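Local coordinates for AlgW protein (Pseudomonas aeruginosa, PDB 7CO3) that probably acts as a serine endopeptidase of the HtrA type, joining a trypsin-like protease domain to a PDZ domain, at residues 68-73 with 132-137; 214-219 with 258-263; 350-355 with 369-374. The protein carries 1 engineered substitution. One frame throughout, in Å; residues are numbered along the deposited sequence.

Contact 1 (68-73 with 132-137); sequences NLYTTK and IVALRD
Strands 68-72 and 132-134 run antiparallel at 157°, with N68 opposite A134, L69 opposite V133 and Y70 opposite I132. The two outer pairs are hydrogen-bonded pairs, each closed by two backbone bonds: N68 N to A134 O (2.9 Å) with its return A134 N to N68 O, and Y70 N to I132 O with its return I132 N to Y70 O. Between them, L69 and V133 form a non-hydrogen-bonded pair, flanked by CA-H...O contacts from L69 CA to I132 O and from V133 CA to N68 O. The strands are the first and the fourth of an antiparallel six-stranded barrel, the N-terminal one of the two expected in a chymotrypsin-like protease, and their pairing closes it. One face of the pairing carries L69 and V133, whose buried side chains lie side by side and point the same way. V133 CG1 is anti to the backbone N (chi1 161°), which leaves CG2 beside that N to meet L69 CD2 at 3.5 Å. A109 and I131 touch L69 on this face, and A143 touches V133. N68, Y70, I132 and A134 share the opposite, partly exposed face. There the Y70 ring does not lie over its direct partner I132 but leans diagonally, so that A134 CB sits at its edge, near the ring plane, 3.8 Å from CE2. Its CG stands beside the backbone N (chi1 -52°). At the far end of the ring, N68 ND2 of the same strand gives Y70 OH a weak, bent bond of 3.4 Å. I132 and Y70 meet more loosely, Y70 CB and I132 CB being 4.5 Å apart. I132 CD1 lies 3.9 Å from Y70 O.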
# COMPACT_ATOMS: atom_id res chain seq x y z
N ASN B 68 -13.88 1.92 18.18
CA ASN B 68 -12.52 2.10 18.68
C ASN B 68 -12.39 1.60 20.12
O ASN B 68 -13.28 1.79 20.96
CB ASN B 68 -12.13 3.58 18.61
CG ASN B 68 -12.15 4.12 17.18
OD1 ASN B 68 -12.08 3.37 16.22
ND2 ASN B 68 -12.27 5.43 17.04
N LEU B 69 -11.24 1.00 20.42
CA LEU B 69 -10.89 0.53 21.75
C LEU B 69 -9.71 1.35 22.26
O LEU B 69 -8.71 1.52 21.54
CB LEU B 69 -10.51 -0.96 21.76
CG LEU B 69 -11.57 -2.08 21.59
CD1 LEU B 69 -10.96 -3.41 21.95
CD2 LEU B 69 -12.88 -1.85 22.41
N TYR B 70 -9.83 1.84 23.51
CA TYR B 70 -8.77 2.53 24.25
C TYR B 70 -8.61 1.82 25.57
O TYR B 70 -9.55 1.81 26.38
CB TYR B 70 -9.11 4.00 24.48
CG TYR B 70 -9.50 4.73 23.24
CD1 TYR B 70 -8.54 5.06 22.28
CD2 TYR B 70 -10.82 5.06 22.99
CE1 TYR B 70 -8.89 5.71 21.11
CE2 TYR B 70 -11.18 5.70 21.83
CZ TYR B 70 -10.22 6.03 20.90
OH TYR B 70 -10.59 6.67 19.76
N THR B 71 -7.44 1.22 25.79
CA THR B 71 -7.17 0.38 26.94
C THR B 71 -6.02 0.98 27.76
O THR B 71 -5.06 1.52 27.20
CB THR B 71 -6.84 -1.08 26.52
OG1 THR B 71 -5.61 -1.14 25.77
CG2 THR B 71 -7.95 -1.65 25.67
N THR B 72 -6.15 0.90 29.08
CA THR B 72 -5.10 1.31 30.00
C THR B 72 -4.68 0.12 30.83
O THR B 72 -5.53 -0.65 31.29
CB THR B 72 -5.51 2.50 30.87
OG1 THR B 72 -6.83 2.28 31.36
CG2 THR B 72 -5.52 3.77 30.05
N LYS B 73 -3.36 -0.02 31.00
CA LYS B 73 -2.70 -1.20 31.56
C LYS B 73 -1.44 -0.73 32.27
O LYS B 73 -1.05 0.43 32.16
CB LYS B 73 -2.35 -2.20 30.45
CG LYS B 73 -1.82 -3.54 30.93
CD LYS B 73 -0.92 -4.20 29.90
CE LYS B 73 -0.87 -5.72 30.11
NZ LYS B 73 -0.44 -6.12 31.47
N ILE B 132 -12.26 1.21 27.22
CA ILE B 132 -13.29 2.10 26.69
C ILE B 132 -13.61 1.73 25.25
O ILE B 132 -12.70 1.52 24.43
CB ILE B 132 -12.89 3.57 26.80
CG1 ILE B 132 -12.72 3.95 28.28
CG2 ILE B 132 -13.93 4.45 26.13
CD1 ILE B 132 -11.34 4.37 28.68
N VAL B 133 -14.90 1.64 24.96
CA VAL B 133 -15.44 1.41 23.63
C VAL B 133 -15.98 2.74 23.13
O VAL B 133 -16.74 3.41 23.84
CB VAL B 133 -16.55 0.35 23.67
CG1 VAL B 133 -17.40 0.42 22.44
CG2 VAL B 133 -15.99 -1.05 23.90
N ALA B 134 -15.57 3.15 21.93
CA ALA B 134 -16.05 4.39 21.34
C ALA B 134 -16.74 4.07 20.02
O ALA B 134 -16.10 3.57 19.07
CB ALA B 134 -14.92 5.41 21.14
N LEU B 135 -18.04 4.36 19.95
CA LEU B 135 -18.82 4.01 18.78
C LEU B 135 -18.76 5.11 17.74
O LEU B 135 -18.46 6.27 18.04
CB LEU B 135 -20.27 3.73 19.18
CG LEU B 135 -20.43 2.57 20.16
CD1 LEU B 135 -21.90 2.35 20.40
CD2 LEU B 135 -19.76 1.30 19.65
N ARG B 136 -19.07 4.73 16.49
CA ARG B 136 -19.08 5.69 15.40
C ARG B 136 -20.04 6.86 15.64
O ARG B 136 -19.80 7.97 15.16
CB ARG B 136 -19.45 5.00 14.10
CG ARG B 136 -19.08 5.81 12.89
CD ARG B 136 -19.32 5.02 11.64
NE ARG B 136 -19.54 5.88 10.49
CZ ARG B 136 -20.71 6.02 9.90
NH1 ARG B 136 -20.83 6.83 8.86
NH2 ARG B 136 -21.76 5.36 10.35
N ASP B 137 -21.13 6.62 16.38
CA ASP B 137 -22.11 7.68 16.60
C ASP B 137 -21.66 8.66 17.67
O ASP B 137 -22.36 9.65 17.91
CB ASP B 137 -23.49 7.10 16.95
CG ASP B 137 -23.49 6.28 18.26
OD1 ASP B 137 -22.70 6.56 19.18
OD2 ASP B 137 -24.29 5.32 18.35

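Contact 2 (214-219 with 258-263); sequences DFIQTD and AIPTKL
F215 and I259 each hold the first side-chain branch beside the backbone N (CG of F215 at chi1 -71°, CG1 of I259 at -60°), and the two groups lie side by side, F215 CE1 3.7 Å from I259 CG1. The near edge of the F215 ring faces A258 O, 3.6 Å from CD1. Next along, I216 and A258 form an antiparallel hydrogen-bonded pair: I216 N donates to A258 O, and A258 N returns a 2.7 Å bond to I216 O. The side chains of I216 and P260 run past each other in opposite directions, I216 CD1 lying 3.8 Å from P260 CA. L231 packs on both I216 and A258, within the second barrel of the trypsin-like fold. Strand 258-260 ends here, P260 being the N-cap of helix 261-274. Q217, whose CB points away from segment 258-263, bonds T193 OG1 of the second subunit through NE2. A258 O accepts the N-H of I216 and a CA-H...O contact from F215, with the edge of the F215 ring beside it, whereas P260 has no N-H to offer D214 O, so the next backbone bond of the pattern from this strand cannot form.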
# COMPACT_ATOMS: atom_id res chain seq x y z
N ASP B 214 -5.75 -19.86 10.78
CA ASP B 214 -6.44 -20.09 9.51
C ASP B 214 -6.63 -18.76 8.78
O ASP B 214 -7.70 -18.46 8.25
CB ASP B 214 -7.77 -20.80 9.77
CG ASP B 214 -8.34 -21.46 8.52
OD1 ASP B 214 -7.55 -21.72 7.59
OD2 ASP B 214 -9.56 -21.72 8.49
N PHE B 215 -5.58 -17.94 8.72
CA PHE B 215 -5.74 -16.53 8.35
C PHE B 215 -6.18 -16.35 6.90
O PHE B 215 -5.76 -17.06 5.99
CB PHE B 215 -4.43 -15.76 8.57
CG PHE B 215 -4.07 -15.54 10.00
CD1 PHE B 215 -4.78 -14.64 10.80
CD2 PHE B 215 -3.02 -16.22 10.58
CE1 PHE B 215 -4.45 -14.45 12.14
CE2 PHE B 215 -2.69 -16.03 11.93
CZ PHE B 215 -3.40 -15.15 12.70
N ILE B 216 -7.07 -15.41 6.73
CA ILE B 216 -7.25 -14.70 5.47
C ILE B 216 -6.11 -13.69 5.34
O ILE B 216 -5.76 -13.02 6.33
CB ILE B 216 -8.61 -14.01 5.45
CG1 ILE B 216 -9.73 -15.04 5.64
CG2 ILE B 216 -8.80 -13.30 4.13
CD1 ILE B 216 -11.11 -14.41 6.04
N GLN B 217 -5.53 -13.60 4.15
CA GLN B 217 -4.51 -12.61 3.82
C GLN B 217 -5.15 -11.52 2.94
O GLN B 217 -5.97 -11.82 2.07
CB GLN B 217 -3.31 -13.27 3.13
CG GLN B 217 -2.07 -12.39 3.03
CD GLN B 217 -0.92 -13.06 2.29
OE1 GLN B 217 -0.57 -14.21 2.54
NE2 GLN B 217 -0.32 -12.31 1.35
N THR B 218 -4.79 -10.25 3.15
CA THR B 218 -5.39 -9.18 2.34
C THR B 218 -4.36 -8.09 2.09
O THR B 218 -3.50 -7.85 2.93
CB THR B 218 -6.63 -8.55 3.03
OG1 THR B 218 -7.16 -7.52 2.20
CG2 THR B 218 -6.26 -7.95 4.39
N ASP B 219 -4.46 -7.42 0.93
CA ASP B 219 -3.60 -6.26 0.74
C ASP B 219 -4.29 -4.94 1.09
O ASP B 219 -3.68 -3.89 0.92
CB ASP B 219 -3.00 -6.23 -0.67
CG ASP B 219 -4.04 -6.09 -1.78
OD1 ASP B 219 -5.26 -6.16 -1.48
OD2 ASP B 219 -3.64 -5.90 -2.95
N ALA B 258 -6.26 -11.63 8.64
CA ALA B 258 -7.50 -11.55 9.39
C ALA B 258 -7.95 -12.95 9.81
O ALA B 258 -7.79 -13.91 9.05
CB ALA B 258 -8.60 -10.85 8.56
N ILE B 259 -8.50 -13.07 11.03
CA ILE B 259 -9.07 -14.33 11.50
C ILE B 259 -10.43 -14.54 10.86
O ILE B 259 -11.31 -13.71 11.01
CB ILE B 259 -9.17 -14.33 13.03
CG1 ILE B 259 -7.78 -14.16 13.64
CG2 ILE B 259 -9.84 -15.63 13.53
CD1 ILE B 259 -7.78 -13.71 15.13
N PRO B 260 -10.63 -15.65 10.14
CA PRO B 260 -11.91 -15.88 9.45
C PRO B 260 -13.10 -15.92 10.40
O PRO B 260 -13.00 -16.36 11.55
CB PRO B 260 -11.72 -17.25 8.79
CG PRO B 260 -10.33 -17.55 8.87
CD PRO B 260 -9.77 -16.83 10.09
N THR B 261 -14.26 -15.47 9.90
CA THR B 261 -15.47 -15.35 10.70
C THR B 261 -15.88 -16.70 11.28
O THR B 261 -16.30 -16.78 12.44
CB THR B 261 -16.58 -14.75 9.83
OG1 THR B 261 -16.44 -13.32 9.72
CG2 THR B 261 -17.95 -15.05 10.42
N LYS B 262 -15.73 -17.77 10.48
CA LYS B 262 -16.16 -19.11 10.91
C LYS B 262 -15.41 -19.55 12.16
O LYS B 262 -16.02 -20.09 13.09
CB LYS B 262 -15.96 -20.11 9.77
CG LYS B 262 -16.41 -21.56 10.11
CD LYS B 262 -16.75 -22.35 8.84
CE LYS B 262 -15.76 -23.48 8.58
NZ LYS B 262 -16.06 -24.24 7.33
N LEU B 263 -14.09 -19.35 12.20
CA LEU B 263 -13.33 -19.60 13.42
C LEU B 263 -13.74 -18.64 14.52
O LEU B 263 -13.94 -19.07 15.66
CB LEU B 263 -11.83 -19.46 13.15
CG LEU B 263 -10.88 -19.75 14.32
CD1 LEU B 263 -11.26 -21.13 14.92
CD2 LEU B 263 -9.42 -19.75 13.87

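Contact 3 (350-355 with 369-374); sequences PGQKIS and AEVGLR
I354 and A369 form the hydrogen-bonded pair of an antiparallel hairpin in the PDZ domain, built from strands 353-358 and 366-373. Its two backbone bonds are I354 N to A369 O, nearly straight at 172° and 2.9 Å long, and A369 N to I354 O at 3.0 Å. A369 O also receives a CA-H contact from K353. Beyond the non-hydrogen-bonded pair K353 and E370, V371 N donates to Q352 O at 2.5 Å, and the same oxygen takes the CA-H of E370. G351 and Q352 both face V371, an arrangement consistent with a G1 beta bulge; the modelled bond from G351 N to V371 O is too short for its length to be trusted. G351 has a positive phi of 89°, at which a CB would press against the carbonyl oxygen of P350.

On the exposed face, K353 and E370 cross obliquely. E370 is extended beyond CG, while the lysine is bent, and K353 NZ reaches E370 OE2 at 2.8 Å in a salt bridge whose hydrogen bond is weak. Farther along, R374 turns away from the hairpin, its NH1 forming a salt bridge with E151 and its NH2 a weak bond to the backbone of the bound peptide. P350 CG and L373 CB add a loose apolar contact at 4.2 Å. On the face away from the salt bridge, I354 holds CG1 between the backbone N and the carbonyl carbon (chi1 38°), and this CG1 presses on V371 CG2 at 3.4 Å, tighter than usual for two carbons.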
# COMPACT_ATOMS: atom_id res chain seq x y z
N PRO B 350 -13.14 -32.89 27.63
CA PRO B 350 -12.27 -33.36 28.71
C PRO B 350 -12.97 -34.36 29.61
O PRO B 350 -14.19 -34.30 29.80
CB PRO B 350 -11.91 -32.07 29.46
CG PRO B 350 -12.18 -30.97 28.49
CD PRO B 350 -13.36 -31.44 27.69
N GLY B 351 -12.19 -35.28 30.17
CA GLY B 351 -12.72 -36.33 31.00
C GLY B 351 -13.13 -37.58 30.26
O GLY B 351 -13.33 -38.63 30.89
N GLN B 352 -13.24 -37.50 28.94
CA GLN B 352 -13.65 -38.62 28.11
C GLN B 352 -12.47 -39.56 27.86
O GLN B 352 -11.31 -39.13 27.80
CB GLN B 352 -14.22 -38.07 26.80
CG GLN B 352 -14.04 -38.90 25.56
CD GLN B 352 -15.06 -38.51 24.52
OE1 GLN B 352 -16.24 -38.38 24.84
NE2 GLN B 352 -14.62 -38.29 23.29
N LYS B 353 -12.77 -40.85 27.76
CA LYS B 353 -11.78 -41.89 27.50
C LYS B 353 -11.74 -42.17 26.00
O LYS B 353 -12.77 -42.50 25.41
CB LYS B 353 -12.11 -43.18 28.25
CG LYS B 353 -12.10 -43.10 29.77
CD LYS B 353 -10.73 -42.74 30.30
CE LYS B 353 -10.50 -43.39 31.65
NZ LYS B 353 -11.77 -43.59 32.40
N ILE B 354 -10.56 -42.03 25.40
CA ILE B 354 -10.41 -42.39 23.99
C ILE B 354 -9.10 -43.12 23.79
O ILE B 354 -8.12 -42.94 24.52
CB ILE B 354 -10.57 -41.19 23.02
CG1 ILE B 354 -9.99 -39.84 23.50
CG2 ILE B 354 -12.05 -40.91 22.81
CD1 ILE B 354 -8.50 -39.69 23.71
N SER B 355 -9.09 -43.99 22.78
CA SER B 355 -8.01 -44.93 22.57
C SER B 355 -7.01 -44.35 21.58
O SER B 355 -7.36 -43.56 20.71
CB SER B 355 -8.54 -46.25 22.05
OG SER B 355 -8.83 -46.15 20.68
N ALA B 369 -6.22 -43.08 26.78
CA ALA B 369 -5.98 -41.80 27.44
C ALA B 369 -7.31 -41.15 27.82
O ALA B 369 -8.28 -41.22 27.07
CB ALA B 369 -5.18 -40.85 26.53
N GLU B 370 -7.34 -40.52 29.00
CA GLU B 370 -8.49 -39.73 29.45
C GLU B 370 -8.28 -38.29 28.99
O GLU B 370 -7.32 -37.64 29.41
CB GLU B 370 -8.66 -39.81 30.97
CG GLU B 370 -10.07 -39.44 31.48
CD GLU B 370 -10.36 -39.96 32.90
OE1 GLU B 370 -9.83 -39.39 33.87
OE2 GLU B 370 -11.14 -40.92 33.05
N VAL B 371 -9.18 -37.79 28.14
CA VAL B 371 -9.02 -36.45 27.58
C VAL B 371 -9.00 -35.43 28.71
O VAL B 371 -9.99 -35.28 29.44
CB VAL B 371 -10.14 -36.12 26.59
CG1 VAL B 371 -9.97 -34.66 26.11
CG2 VAL B 371 -10.13 -37.07 25.44
N GLY B 372 -7.89 -34.71 28.85
CA GLY B 372 -7.81 -33.61 29.78
C GLY B 372 -8.32 -32.29 29.18
O GLY B 372 -8.68 -32.21 28.01
N LEU B 373 -8.36 -31.26 30.04
CA LEU B 373 -8.58 -29.86 29.64
C LEU B 373 -7.25 -29.19 29.31
O LEU B 373 -6.28 -29.31 30.07
CB LEU B 373 -9.24 -29.07 30.78
CG LEU B 373 -9.25 -27.52 30.74
CD1 LEU B 373 -10.58 -26.94 31.21
CD2 LEU B 373 -8.13 -26.85 31.55
N ARG B 374 -7.22 -28.39 28.16
CA ARG B 374 -5.94 -27.75 27.90
C ARG B 374 -5.79 -26.52 28.78
O ARG B 374 -6.73 -25.72 28.88
CB ARG B 374 -5.80 -27.36 26.44
CG ARG B 374 -4.57 -26.56 26.16
CD ARG B 374 -4.35 -26.22 24.64
NE ARG B 374 -4.15 -27.17 23.56
CZ ARG B 374 -3.19 -27.03 22.68
NH1 ARG B 374 -2.44 -25.95 22.71
NH2 ARG B 374 -3.00 -27.95 21.72

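How the contacts relate
Contacts 1 and 2 belong to different sheets of the protease domain, their centres about 23 Å apart, whereas contact 3 lies in the PDZ domain, on the opposite side of the chain's centre from contact 1. No two of them touch or share a strand. All three pair antiparallel strands, but the rest of their chemistry differs with their place in the fold. Contact 2 is buried and almost wholly apolar beyond its backbone bonds, with a proline leading from its strand into a helix. Contact 1 is two-sided, one face buried in the barrel and the other partly exposed. Contact 3, at the surface, is the one of the three that adds a salt bridge between its segments.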